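Local coordinates for putative ABC transporter (Thermobispora bispora, PDB 4PE6), which probably serves as the solute-binding protein of an ABC transporter, capturing a sugar-like ligand, here a trihydroxybutanoic acid, between its two lobes, at residues G31-M36 and V111-I116; N126-W131 and G157-A162. All blocks are in the same frame, centred on the assembly; numbering follows the deposited sequence. Where two conformers were deposited one is given.

Contact 1 of 2, residues G31-M36 and V111-I116. With LTH ((2R,3S)-2,3,4-trihydroxybutanoic acid), chain C.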
# COMPACT_ATOMS: atom_id res chain seq x y z
N GLY A 31 -7.51 6.12 0.48
CA GLY A 31 -8.36 5.31 -0.39
C GLY A 31 -7.75 3.93 -0.65
O GLY A 31 -8.48 2.97 -0.89
N TRP A 32 -6.41 3.85 -0.59
CA TRP A 32 -5.72 2.58 -0.80
C TRP A 32 -6.14 1.60 0.31
O TRP A 32 -6.47 0.44 0.05
CB TRP A 32 -4.18 2.81 -0.84
CG TRP A 32 -3.36 1.58 -1.15
CD1 TRP A 32 -2.80 1.25 -2.34
CD2 TRP A 32 -2.95 0.55 -0.22
NE1 TRP A 32 -2.12 0.06 -2.24
CE2 TRP A 32 -2.18 -0.38 -0.95
CE3 TRP A 32 -3.19 0.31 1.13
CZ2 TRP A 32 -1.64 -1.52 -0.36
CZ3 TRP A 32 -2.66 -0.79 1.72
CH2 TRP A 32 -1.87 -1.71 0.98
N ARG A 33 -6.16 2.09 1.54
CA ARG A 33 -6.52 1.27 2.69
C ARG A 33 -7.99 0.87 2.64
O ARG A 33 -8.36 -0.21 3.07
CB ARG A 33 -6.23 2.00 3.99
CG ARG A 33 -4.76 2.20 4.31
CD ARG A 33 -4.03 0.90 4.71
NE ARG A 33 -2.64 1.22 4.99
CZ ARG A 33 -2.03 1.12 6.18
NH1 ARG A 33 -2.63 0.65 7.23
NH2 ARG A 33 -0.77 1.50 6.29
N GLN A 34 -8.82 1.76 2.10
CA GLN A 34 -10.22 1.44 1.91
C GLN A 34 -10.44 0.35 0.87
O GLN A 34 -11.27 -0.52 1.08
CB GLN A 34 -11.02 2.70 1.62
CG GLN A 34 -11.28 3.43 2.92
CD GLN A 34 -11.49 4.90 2.76
OE1 GLN A 34 -12.04 5.36 1.76
NE2 GLN A 34 -11.04 5.66 3.75
N THR A 35 -9.66 0.35 -0.20
CA THR A 35 -9.74 -0.73 -1.17
C THR A 35 -9.21 -2.02 -0.53
O THR A 35 -9.77 -3.11 -0.73
CB THR A 35 -8.98 -0.39 -2.46
OG1 THR A 35 -9.65 0.68 -3.14
CG2 THR A 35 -8.92 -1.60 -3.39
N MSE A 36 -8.15 -1.91 0.25
CA MSE A 36 -7.57 -3.08 0.90
C MSE A 36 -8.58 -3.78 1.78
O MSE A 36 -8.69 -5.00 1.76
CB MSE A 36 -6.34 -2.63 1.69
CG MSE A 36 -5.94 -3.72 2.67
SE MSE A 36 -4.63 -2.94 3.90
CE MSE A 36 -5.99 -2.47 5.23
N VAL A 111 1.24 -10.84 9.57
CA VAL A 111 1.48 -9.42 9.38
C VAL A 111 1.56 -9.18 7.88
O VAL A 111 2.31 -9.86 7.18
CB VAL A 111 2.80 -9.02 10.06
CG1 VAL A 111 3.22 -7.61 9.64
CG2 VAL A 111 2.67 -9.15 11.57
N PHE A 112 0.80 -8.23 7.38
CA PHE A 112 0.82 -7.95 5.95
C PHE A 112 1.01 -6.48 5.65
O PHE A 112 0.81 -5.62 6.51
CB PHE A 112 -0.40 -8.52 5.20
CG PHE A 112 -1.67 -7.80 5.48
CD1 PHE A 112 -2.39 -8.08 6.62
CD2 PHE A 112 -2.12 -6.81 4.62
CE1 PHE A 112 -3.59 -7.42 6.88
CE2 PHE A 112 -3.29 -6.14 4.89
CZ PHE A 112 -4.02 -6.43 6.01
N ASP A 113 1.44 -6.20 4.42
CA ASP A 113 1.76 -4.86 3.95
C ASP A 113 2.73 -4.17 4.89
O ASP A 113 2.63 -2.96 5.14
CB ASP A 113 0.47 -4.03 3.81
CG ASP A 113 0.71 -2.67 3.19
OD1 ASP A 113 1.43 -2.61 2.18
OD2 ASP A 113 0.16 -1.66 3.71
N SER A 114 3.68 -4.96 5.40
CA SER A 114 4.72 -4.50 6.30
C SER A 114 5.66 -5.67 6.58
O SER A 114 5.27 -6.84 6.45
CB SER A 114 4.17 -4.00 7.63
OG SER A 114 3.74 -2.65 7.53
N ALA A 115 6.87 -5.33 7.00
CA ALA A 115 7.85 -6.29 7.49
C ALA A 115 8.30 -5.82 8.87
O ALA A 115 8.85 -4.73 8.99
CB ALA A 115 9.04 -6.32 6.57
N ILE A 116 8.07 -6.61 9.89
CA ILE A 116 8.51 -6.25 11.23
C ILE A 116 9.14 -7.46 11.89
O ILE A 116 8.93 -8.59 11.47
CB ILE A 116 7.36 -5.72 12.12
CG1 ILE A 116 6.30 -6.80 12.38
CG2 ILE A 116 6.71 -4.51 11.48
CD1 ILE A 116 5.06 -6.28 13.09
O1 LTH C . -0.78 3.40 0.78
C1 LTH C . -0.85 2.76 1.89
O LTH C . -1.62 3.01 2.84
C2 LTH C . 0.02 1.49 2.05
O2 LTH C . -0.13 0.92 3.37
C3 LTH C . 1.49 1.78 1.85
O3 LTH C . 1.92 2.76 2.79
C4 LTH C . 2.30 0.49 2.09
O4 LTH C . 1.90 -0.43 1.04

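Contact 2 of 2, residues N126-W131 and G157-A162. With LTH ((2R,3S)-2,3,4-trihydroxybutanoic acid), chain C.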
# COMPACT_ATOMS: atom_id res chain seq x y z
N ASN A 126 5.03 -6.38 0.13
CA ASN A 126 5.45 -6.06 -1.21
C ASN A 126 6.84 -5.46 -1.10
O ASN A 126 7.28 -5.05 -0.01
CB ASN A 126 4.53 -5.00 -1.87
CG ASN A 126 3.20 -5.54 -2.40
OD1 ASN A 126 2.42 -4.76 -2.97
ND2 ASN A 126 2.89 -6.81 -2.19
N SER A 127 7.52 -5.33 -2.23
CA SER A 127 8.81 -4.59 -2.24
C SER A 127 8.58 -3.08 -2.21
O SER A 127 8.38 -2.43 -3.23
CB SER A 127 9.67 -4.93 -3.45
OG SER A 127 10.83 -4.11 -3.44
N PHE A 128 8.67 -2.52 -1.02
CA PHE A 128 8.56 -1.08 -0.84
C PHE A 128 9.72 -0.36 -1.50
O PHE A 128 9.55 0.72 -2.05
CB PHE A 128 8.39 -0.74 0.62
CG PHE A 128 7.30 -1.53 1.27
CD1 PHE A 128 6.00 -1.44 0.77
CD2 PHE A 128 7.56 -2.40 2.30
CE1 PHE A 128 4.98 -2.20 1.33
CE2 PHE A 128 6.54 -3.14 2.86
CZ PHE A 128 5.25 -3.05 2.37
N VAL A 129 10.89 -1.01 -1.51
CA VAL A 129 12.03 -0.46 -2.20
C VAL A 129 11.75 -0.30 -3.70
O VAL A 129 12.04 0.74 -4.27
CB VAL A 129 13.29 -1.29 -1.99
CG1 VAL A 129 14.41 -0.80 -2.89
CG2 VAL A 129 13.73 -1.20 -0.52
N ASP A 130 11.20 -1.33 -4.33
CA ASP A 130 10.90 -1.24 -5.76
C ASP A 130 9.90 -0.10 -6.05
O ASP A 130 10.09 0.66 -7.00
CB ASP A 130 10.34 -2.55 -6.28
CG ASP A 130 11.42 -3.61 -6.47
OD1 ASP A 130 12.62 -3.30 -6.28
OD2 ASP A 130 11.06 -4.75 -6.79
N TRP A 131 8.85 -0.02 -5.23
CA TRP A 131 7.85 1.04 -5.37
C TRP A 131 8.53 2.39 -5.30
O TRP A 131 8.44 3.18 -6.23
CB TRP A 131 6.79 0.90 -4.29
CG TRP A 131 5.75 2.00 -4.20
CD1 TRP A 131 5.64 3.12 -4.98
CD2 TRP A 131 4.71 2.09 -3.23
NE1 TRP A 131 4.56 3.89 -4.56
CE2 TRP A 131 3.98 3.28 -3.49
CE3 TRP A 131 4.33 1.28 -2.16
CZ2 TRP A 131 2.89 3.68 -2.71
CZ3 TRP A 131 3.23 1.68 -1.39
CH2 TRP A 131 2.51 2.86 -1.69
N GLY A 157 5.16 6.98 10.28
CA GLY A 157 5.03 6.15 11.47
C GLY A 157 5.07 4.67 11.11
O GLY A 157 5.55 3.86 11.90
N SER A 158 4.58 4.31 9.92
CA SER A 158 4.62 2.91 9.48
C SER A 158 6.02 2.46 8.99
O SER A 158 6.86 3.27 8.59
CB SER A 158 3.56 2.63 8.40
OG SER A 158 3.93 3.22 7.16
N GLN A 159 6.26 1.16 9.02
CA GLN A 159 7.55 0.61 8.54
C GLN A 159 7.77 0.82 7.03
O GLN A 159 8.85 1.26 6.62
CB GLN A 159 7.69 -0.86 8.95
CG GLN A 159 8.92 -1.57 8.40
CD GLN A 159 8.70 -2.19 7.03
OE1 GLN A 159 7.57 -2.49 6.63
NE2 GLN A 159 9.78 -2.35 6.30
N PRO A 160 6.77 0.52 6.20
CA PRO A 160 7.01 0.76 4.79
C PRO A 160 7.33 2.21 4.46
O PRO A 160 8.20 2.47 3.64
CB PRO A 160 5.70 0.33 4.11
CG PRO A 160 5.09 -0.64 5.06
CD PRO A 160 5.48 -0.14 6.43
N GLU A 161 6.64 3.16 5.08
CA GLU A 161 6.91 4.56 4.81
C GLU A 161 8.34 4.92 5.17
O GLU A 161 9.03 5.62 4.42
CB GLU A 161 5.96 5.49 5.55
CG GLU A 161 6.05 6.93 5.06
CD GLU A 161 7.26 7.70 5.57
OE1 GLU A 161 7.70 7.43 6.72
OE2 GLU A 161 7.72 8.60 4.83
N ALA A 162 8.80 4.43 6.31
CA ALA A 162 10.13 4.79 6.73
C ALA A 162 11.16 4.24 5.72
O ALA A 162 12.11 4.94 5.37
CB ALA A 162 10.41 4.29 8.15
O1 LTH C . -0.78 3.40 0.78
C1 LTH C . -0.85 2.76 1.89
O LTH C . -1.62 3.01 2.84
C2 LTH C . 0.02 1.49 2.05
O2 LTH C . -0.13 0.92 3.37
C3 LTH C . 1.49 1.78 1.85
O3 LTH C . 1.92 2.76 2.79
C4 LTH C . 2.30 0.49 2.09
O4 LTH C . 1.90 -0.43 1.04

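Contact 1 of 2, residues G31-M36 and V111-I116
The N-terminal-lobe side of the ligand pocket is built where Trp32 and Arg33, in the first turn of helix 31-49, meet Asp113 just past the end of strand 108-112, with the trihydroxybutanoic acid held among them. The indole of Trp32 lies against the ligand, whose C2 sits 3.5 Å above the ring plane toward its rim; CG is anti to the backbone N (chi1 -176°), which carries the ring out from the helix to Asp113. There Trp32 CH2 comes obliquely to 3.4 Å from Asp113 OD2, ring and carboxylate planes 31° apart. Aromatic rings laid against the C-H face of a ligand are a common device of sugar-binding proteins, and Trp32 probably acts likewise, its NE1 tied down by Ser259 O. Asp113 takes two ligand hydroxyls at once: LTH O4 donates to OD1 at 2.5 Å and LTH O2 to OD2 at 2.6 Å. Gln263 NE2 also bonds OD1 and Asn88 ND2 bonds OD2, which should hold the carboxylate's rotation. In type I periplasmic binding proteins, as here, carboxy ends of parallel strands and amino ends of helices face the cleft. Arg33 NE bonds to the carboxylate atom LTH O at 3.0 Å and also to LTH O2; a positive group suits an acid here, and Asn25 holds its NH1. Asp113 OD2 lies 4.2 Å from Arg33 NH2, over the guanidinium face with no N-H aimed at it, so any attraction is probably one of charges alone. In the conformer described, selenomethionine Met36 makes a Met-aromatic contact with Phe112, SE to CE2 3.6 Å, at the ring edge and 78° off its normal; Phe112 also packs on helix 263-275.

Contact 2 of 2, residues N126-W131 and G157-A162
A proline-on-aromatic CH-pi contact joins the amino ends of two helices, 128-142 and 159-173, beside the ligand. Pro160 CB sits over the middle of the Phe128 ring, 3.5 Å from its centroid and only 2° off the normal, while Pro160 CG reaches Phe128 CZ at 3.6 Å. The two side chains run alongside each other rather than meeting head-on. With CG anti to its own carbonyl carbon (chi1 -51°), Phe128 turns one face to the proline; Asn126 O lies 3.4 Å above the opposite face, so both faces have neighbours. Proline suits the first turn of a helix, where its missing N-H costs no helical bond, and its compact ring lays CB and CG against the aromatic face. Each helix start is capped by a serine: Ser127 OG accepts from Asp130 N at 2.9 Å, and Ser158 OG more weakly from Glu161 N. Gln159 brings OE1 obliquely to Phe128 CE2, although its polar partner is Ala115 N. The aromatic carbons also border the ligand: LTH O4 lies 3.6 Å from Phe128 CE1 and, in the plane of the indole, 3.5 Å from Trp131 CZ3. Replacing Phe128 by an alanine is likely to strip the aromatic face from Pro160 CB and open a gap beside LTH O4. Helix amino ends converging with aromatic side chains on a bound sugar acid are in keeping with the interlobe cleft of type I periplasmic binding proteins, and Phe128, Trp131 and Pro160 are all part of this pocket.

In the fold
Contacts 1 and 2, their centres about 10 Å apart, meet the same ligand with different chemistry. Contact 1 grips the carboxylate and hydroxyls with charged groups, whereas contact 2 brings mainly apolar surface to the C3-C4 end; they converge at LTH O4. The two are also joined directly: Ala115 N lies 2.9 Å from Gln159 OE1, a probable hydrogen bond, and Asp113 O packs against Pro160 CG at 3.4 Å. Segment 111-116 therefore links residues 31-36 to helix 159-173 across the cleft, and Ser259 and Asn30 add further hydrogen bonds to the bound ligand.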